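Local coordinates for protein putative uronate isomerase (Thermotoga maritima, PDB 4NAR) that is of unconfirmed function but, from its family, may act as a lactate racemase, at residues L138-T151 and I210-V224. Numbering follows the deposited sequence.
Sequences LFEDFDAIFFINGT and IFEKIKARSFTLNMV. With ACT (acetate ion), chain E.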
loop_
_atom_site.group_PDB
_atom_site.type_symbol
_atom_site.label_atom_id
_atom_site.label_comp_id
_atom_site.label_asym_id
_atom_site.label_seq_id
_atom_site.Cartn_x
_atom_site.Cartn_y
_atom_site.Cartn_z
ATOM N N LEU A 138 -8.074 1.576 -18.353
ATOM C CA LEU A 138 -6.867 2.254 -18.833
ATOM C C LEU A 138 -6.788 2.429 -20.343
ATOM O O LEU A 138 -6.093 3.332 -20.813
ATOM C CB LEU A 138 -5.606 1.531 -18.372
ATOM C CG LEU A 138 -5.321 1.731 -16.888
ATOM C CD1 LEU A 138 -3.935 1.183 -16.573
ATOM C CD2 LEU A 138 -5.463 3.208 -16.498
ATOM N N PHE A 139 -7.490 1.581 -21.100
ATOM C CA PHE A 139 -7.322 1.554 -22.556
ATOM C C PHE A 139 -8.540 1.993 -23.351
ATOM O O PHE A 139 -8.576 1.829 -24.570
ATOM C CB PHE A 139 -6.837 0.173 -23.006
ATOM C CG PHE A 139 -5.714 -0.342 -22.156
ATOM C CD1 PHE A 139 -4.442 0.233 -22.240
ATOM C CD2 PHE A 139 -5.940 -1.343 -21.225
ATOM C CE1 PHE A 139 -3.405 -0.211 -21.425
ATOM C CE2 PHE A 139 -4.908 -1.794 -20.401
ATOM C CZ PHE A 139 -3.633 -1.223 -20.499
ATOM N N GLU A 140 -9.527 2.551 -22.660
ATOM C CA GLU A 140 -10.707 3.109 -23.324
ATOM C C GLU A 140 -10.412 4.498 -23.899
ATOM O O GLU A 140 -9.299 5.008 -23.742
ATOM C CB GLU A 140 -11.889 3.149 -22.360
ATOM C CG GLU A 140 -11.893 1.946 -21.445
ATOM C CD GLU A 140 -13.266 1.355 -21.259
ATOM O OE1 GLU A 140 -14.256 2.121 -21.358
ATOM O OE2 GLU A 140 -13.349 0.125 -21.019
ATOM N N ASP A 141 -11.394 5.098 -24.569
ATOM C CA ASP A 141 -11.179 6.385 -25.237
ATOM C C ASP A 141 -11.080 7.583 -24.280
ATOM O O ASP A 141 -11.916 8.490 -24.321
ATOM C CB ASP A 141 -12.268 6.632 -26.299
ATOM C CG ASP A 141 -13.696 6.528 -25.728
ATOM O OD1 ASP A 141 -13.853 6.210 -24.523
ATOM O OD2 ASP A 141 -14.670 6.754 -26.493
ATOM N N PHE A 142 -10.062 7.610 -23.424
ATOM C CA PHE A 142 -9.877 8.773 -22.554
ATOM C C PHE A 142 -8.920 9.787 -23.162
ATOM O O PHE A 142 -7.971 9.423 -23.854
ATOM C CB PHE A 142 -9.423 8.373 -21.142
ATOM C CG PHE A 142 -10.499 7.699 -20.337
ATOM C CD1 PHE A 142 -11.618 8.418 -19.908
ATOM C CD2 PHE A 142 -10.410 6.340 -20.030
ATOM C CE1 PHE A 142 -12.638 7.795 -19.182
ATOM C CE2 PHE A 142 -11.427 5.697 -19.296
ATOM C CZ PHE A 142 -12.542 6.427 -18.871
ATOM N N ASP A 143 -9.182 11.065 -22.912
ATOM C CA ASP A 143 -8.302 12.117 -23.402
ATOM C C ASP A 143 -7.161 12.347 -22.418
ATOM O O ASP A 143 -6.069 12.771 -22.802
ATOM C CB ASP A 143 -9.086 13.411 -23.627
ATOM C CG ASP A 143 -10.100 13.289 -24.749
ATOM O OD1 ASP A 143 -11.284 13.640 -24.517
ATOM O OD2 ASP A 143 -9.711 12.842 -25.860
ATOM N N ALA A 144 -7.424 12.078 -21.144
ATOM C CA ALA A 144 -6.392 12.177 -20.126
ATOM C C ALA A 144 -6.708 11.241 -18.980
ATOM O O ALA A 144 -7.882 10.996 -18.654
ATOM C CB ALA A 144 -6.241 13.608 -19.624
ATOM N N ILE A 145 -5.647 10.700 -18.389
ATOM C CA ILE A 145 -5.774 9.864 -17.212
ATOM C C ILE A 145 -4.890 10.452 -16.126
ATOM O O ILE A 145 -3.686 10.650 -16.329
ATOM C CB ILE A 145 -5.342 8.433 -17.491
ATOM C CG1 ILE A 145 -6.086 7.891 -18.713
ATOM C CG2 ILE A 145 -5.624 7.566 -16.267
ATOM C CD1 ILE A 145 -5.843 6.409 -18.978
ATOM N N PHE A 146 -5.492 10.729 -14.974
ATOM C CA PHE A 146 -4.797 11.369 -13.871
ATOM C C PHE A 146 -4.677 10.374 -12.750
ATOM O O PHE A 146 -5.675 9.864 -12.254
ATOM C CB PHE A 146 -5.601 12.572 -13.399
ATOM C CG PHE A 146 -5.916 13.545 -14.499
ATOM C CD1 PHE A 146 -7.141 13.503 -15.145
ATOM C CD2 PHE A 146 -4.975 14.495 -14.899
ATOM C CE1 PHE A 146 -7.436 14.402 -16.171
ATOM C CE2 PHE A 146 -5.258 15.389 -15.920
ATOM C CZ PHE A 146 -6.494 15.346 -16.556
ATOM N N PHE A 147 -3.455 10.073 -12.359
ATOM C CA PHE A 147 -3.244 9.149 -11.265
ATOM C C PHE A 147 -2.828 9.968 -10.034
ATOM O O PHE A 147 -1.705 10.488 -9.979
ATOM C CB PHE A 147 -2.129 8.161 -11.607
ATOM C CG PHE A 147 -2.399 7.297 -12.820
ATOM C CD1 PHE A 147 -2.830 5.977 -12.671
ATOM C CD2 PHE A 147 -2.177 7.789 -14.117
ATOM C CE1 PHE A 147 -3.055 5.159 -13.798
ATOM C CE2 PHE A 147 -2.399 6.986 -15.240
ATOM C CZ PHE A 147 -2.830 5.669 -15.081
ATOM N N ILE A 148 -3.722 10.094 -9.057
ATOM C CA ILE A 148 -3.387 10.785 -7.816
ATOM C C ILE A 148 -2.866 9.732 -6.837
ATOM O O ILE A 148 -3.632 8.944 -6.258
ATOM C CB ILE A 148 -4.611 11.513 -7.213
ATOM C CG1 ILE A 148 -5.290 12.381 -8.281
ATOM C CG2 ILE A 148 -4.194 12.348 -6.005
ATOM C CD1 ILE A 148 -6.611 13.000 -7.833
ATOM N N ASN A 149 -1.552 9.692 -6.665
ATOM C CA ASN A 149 -0.947 8.673 -5.812
ATOM C C ASN A 149 -0.245 9.332 -4.620
ATOM O O ASN A 149 -0.119 10.553 -4.571
ATOM C CB ASN A 149 0.023 7.826 -6.645
ATOM C CG ASN A 149 1.034 8.686 -7.419
ATOM O OD1 ASN A 149 2.175 8.852 -6.979
ATOM N ND2 ASN A 149 0.617 9.224 -8.583
ATOM N N GLY A 150 0.215 8.539 -3.661
ATOM C CA GLY A 150 0.849 9.098 -2.481
ATOM C C GLY A 150 2.052 8.288 -2.037
ATOM O O GLY A 150 2.046 7.036 -2.121
ATOM N N THR A 151 3.072 8.995 -1.539
ATOM C CA THR A 151 4.359 8.358 -1.247
ATOM C C THR A 151 4.704 8.342 0.240
ATOM O O THR A 151 4.732 9.390 0.908
ATOM C CB THR A 151 5.521 8.990 -2.056
ATOM O OG1 THR A 151 5.312 8.768 -3.462
ATOM C CG2 THR A 151 6.862 8.400 -1.638
ATOM N N ILE A 210 2.489 -1.367 -20.104
ATOM C CA ILE A 210 1.188 -0.756 -19.874
ATOM C C ILE A 210 1.127 0.626 -20.516
ATOM O O ILE A 210 0.222 0.902 -21.312
ATOM C CB ILE A 210 0.875 -0.671 -18.352
ATOM C CG1 ILE A 210 0.739 -2.082 -17.769
ATOM C CG2 ILE A 210 -0.377 0.177 -18.073
ATOM C CD1 ILE A 210 0.503 -2.115 -16.277
ATOM N N PHE A 211 2.083 1.496 -20.186
ATOM C CA PHE A 211 2.030 2.870 -20.692
ATOM C C PHE A 211 2.187 2.980 -22.201
ATOM O O PHE A 211 1.719 3.945 -22.825
ATOM C CB PHE A 211 3.010 3.769 -19.959
ATOM C CG PHE A 211 2.499 4.216 -18.631
ATOM C CD1 PHE A 211 2.016 5.503 -18.460
ATOM C CD2 PHE A 211 2.449 3.323 -17.560
ATOM C CE1 PHE A 211 1.519 5.909 -17.220
ATOM C CE2 PHE A 211 1.952 3.702 -16.345
ATOM C CZ PHE A 211 1.485 4.997 -16.161
ATOM N N GLU A 212 2.830 1.974 -22.778
ATOM C CA GLU A 212 2.900 1.831 -24.221
ATOM C C GLU A 212 1.499 1.739 -24.839
ATOM O O GLU A 212 1.223 2.375 -25.857
ATOM C CB GLU A 212 3.684 0.572 -24.565
ATOM C CG GLU A 212 4.907 0.815 -25.435
ATOM C CD GLU A 212 5.153 -0.337 -26.392
ATOM O OE1 GLU A 212 4.967 -1.510 -25.979
ATOM O OE2 GLU A 212 5.498 -0.070 -27.562
ATOM N N LYS A 213 0.616 0.947 -24.232
ATOM C CA LYS A 213 -0.707 0.725 -24.815
ATOM C C LYS A 213 -1.739 1.824 -24.484
ATOM O O LYS A 213 -2.764 1.944 -25.163
ATOM C CB LYS A 213 -1.235 -0.664 -24.447
ATOM C CG LYS A 213 -0.462 -1.812 -25.111
ATOM C CD LYS A 213 -0.547 -1.726 -26.643
ATOM C CE LYS A 213 0.853 -1.764 -27.286
ATOM N NZ LYS A 213 0.919 -0.955 -28.549
ATOM N N ILE A 214 -1.470 2.628 -23.456
ATOM C CA ILE A 214 -2.338 3.767 -23.132
ATOM C C ILE A 214 -2.210 4.861 -24.181
ATOM O O ILE A 214 -1.112 5.364 -24.412
ATOM C CB ILE A 214 -1.982 4.391 -21.769
ATOM C CG1 ILE A 214 -2.280 3.403 -20.641
ATOM C CG2 ILE A 214 -2.717 5.735 -21.570
ATOM C CD1 ILE A 214 -1.713 3.841 -19.313
ATOM N N LYS A 215 -3.328 5.238 -24.803
ATOM C CA LYS A 215 -3.321 6.313 -25.801
ATOM C C LYS A 215 -3.640 7.696 -25.235
ATOM O O LYS A 215 -3.203 8.704 -25.791
ATOM C CB LYS A 215 -4.258 5.994 -26.970
ATOM C CG LYS A 215 -5.337 4.981 -26.648
ATOM C CD LYS A 215 -5.426 3.952 -27.779
ATOM C CE LYS A 215 -5.505 4.622 -29.157
ATOM N NZ LYS A 215 -4.481 4.081 -30.100
ATOM N N ALA A 216 -4.406 7.748 -24.146
ATOM C CA ALA A 216 -4.603 9.007 -23.429
ATOM C C ALA A 216 -3.253 9.578 -22.981
ATOM O O ALA A 216 -2.276 8.835 -22.850
ATOM C CB ALA A 216 -5.494 8.794 -22.213
ATOM N N ARG A 217 -3.198 10.890 -22.751
ATOM C CA ARG A 217 -2.081 11.487 -22.008
ATOM C C ARG A 217 -2.197 11.084 -20.534
ATOM O O ARG A 217 -3.289 11.148 -19.959
ATOM C CB ARG A 217 -2.100 13.015 -22.112
ATOM C CG ARG A 217 -1.897 13.578 -23.523
ATOM C CD ARG A 217 -1.856 15.109 -23.479
ATOM N NE ARG A 217 -0.690 15.608 -22.744
ATOM C CZ ARG A 217 -0.455 16.893 -22.480
ATOM N NH1 ARG A 217 -1.318 17.828 -22.880
ATOM N NH2 ARG A 217 0.643 17.240 -21.808
ATOM N N SER A 218 -1.083 10.683 -19.925
ATOM C CA SER A 218 -1.096 10.160 -18.551
ATOM C C SER A 218 -0.371 11.043 -17.542
ATOM O O SER A 218 0.811 11.342 -17.711
ATOM C CB SER A 218 -0.435 8.785 -18.508
ATOM O OG SER A 218 -1.286 7.824 -19.091
ATOM N N PHE A 219 -1.039 11.407 -16.457
ATOM C CA PHE A 219 -0.384 12.255 -15.477
ATOM C C PHE A 219 -0.224 11.588 -14.142
ATOM O O PHE A 219 -1.075 10.816 -13.706
ATOM C CB PHE A 219 -1.121 13.585 -15.343
ATOM C CG PHE A 219 -1.226 14.319 -16.648
ATOM C CD1 PHE A 219 -0.160 15.089 -17.111
ATOM C CD2 PHE A 219 -2.352 14.173 -17.456
ATOM C CE1 PHE A 219 -0.230 15.743 -18.349
ATOM C CE2 PHE A 219 -2.435 14.826 -18.703
ATOM C CZ PHE A 219 -1.369 15.609 -19.149
ATOM N N THR A 220 0.905 11.860 -13.511
ATOM C CA THR A 220 1.091 11.471 -12.134
ATOM C C THR A 220 0.996 12.712 -11.263
ATOM O O THR A 220 1.591 13.758 -11.560
ATOM C CB THR A 220 2.431 10.738 -11.886
ATOM O OG1 THR A 220 2.572 10.492 -10.481
ATOM C CG2 THR A 220 3.645 11.562 -12.385
ATOM N N LEU A 221 0.194 12.603 -10.216
ATOM C CA LEU A 221 0.060 13.661 -9.234
ATOM C C LEU A 221 0.455 12.998 -7.911
ATOM O O LEU A 221 -0.376 12.385 -7.230
ATOM C CB LEU A 221 -1.377 14.208 -9.236
ATOM C CG LEU A 221 -1.835 14.762 -10.599
ATOM C CD1 LEU A 221 -2.429 13.688 -11.501
ATOM C CD2 LEU A 221 -2.820 15.919 -10.451
ATOM N N ASN A 222 1.750 13.078 -7.602
ATOM C CA ASN A 222 2.371 12.310 -6.528
ATOM C C ASN A 222 2.422 13.149 -5.237
ATOM O O ASN A 222 3.190 14.115 -5.122
ATOM C CB ASN A 222 3.775 11.872 -6.970
ATOM C CG ASN A 222 4.349 10.738 -6.112
ATOM O OD1 ASN A 222 3.972 10.562 -4.942
ATOM N ND2 ASN A 222 5.264 9.955 -6.701
HETATM N N MSE A 223 1.582 12.780 -4.278
HETATM C CA MSE A 223 1.451 13.519 -3.030
HETATM C C MSE A 223 2.475 13.083 -1.989
HETATM O O MSE A 223 2.858 11.908 -1.921
HETATM C CB MSE A 223 0.065 13.280 -2.438
HETATM C CG MSE A 223 -1.098 13.855 -3.241
HETATM SE SE MSE A 223 -2.790 13.267 -2.458
HETATM C CE MSE A 223 -2.590 11.339 -2.596
ATOM N N VAL A 224 2.899 14.031 -1.159
ATOM C CA VAL A 224 3.636 13.712 0.062
ATOM C C VAL A 224 3.023 14.534 1.206
ATOM O O VAL A 224 2.671 15.713 1.023
ATOM C CB VAL A 224 5.155 13.988 -0.082
ATOM C CG1 VAL A 224 5.914 13.469 1.127
ATOM C CG2 VAL A 224 5.702 13.346 -1.345
HETATM C C ACT E . -0.347 4.236 -4.114
HETATM O O ACT E . 0.707 3.689 -3.742
HETATM O OXT ACT E . -0.259 5.467 -4.267
HETATM C CH3 ACT E . -1.609 3.448 -4.347
#
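The Phe146 and Phe219 rings run alongside each other in almost parallel planes (16°), displaced so that little of one face covers the other; CE2 of Phe146 comes 3.5 Å from CD2 of Phe219. The edge of Phe219 meets CB of Ala144, and its CZ lies above one face of the Arg217 guanidinium, toward the rim; that group is salt-bridged to Glu240. Phe147 brings its ring edge to the carbonyl of Phe219, CD2 to O 3.2 Å, while Phe139 carries CB of Leu138 on one face and has O of Ile210 at its edge. Between these side chains runs a parallel ladder, in which Ile145, Phe147 and Asn149 both give and take backbone bonds with alternate residues of 217-224, and Thr151 N donates to Met223 O. Asn149 holds CG between its backbone N and carbonyl carbon (chi1 52°), which turns the amide across to the neighbouring strand: ND2 gives a straight bond, lying in the amide plane, to OG1 of Thr220 (3.0 Å), and OD1 accepts from Gly162 N. A leucine in its place would probably leave the Thr220 hydroxyl and Gly162 N without these partners. Beyond it, OG1 of Thr151 lies 2.7 Å from OD1 of Asn222, and Gly150 N donates to OXT of an acetate (3.2 Å), probably from the crystallisation liquor, which Arg41 and Gly161 also bind. On the face bearing Ile148, CG2 of that residue packs 3.9 Å from the selenomethionine methyl CE of Met223. The pair forms the middle of a mixed sheet, strand 144-150 flanked by 31-36 and strand 217-227 by antiparallel 231-240, with helix 241-259 packed against Thr220 and Asn222.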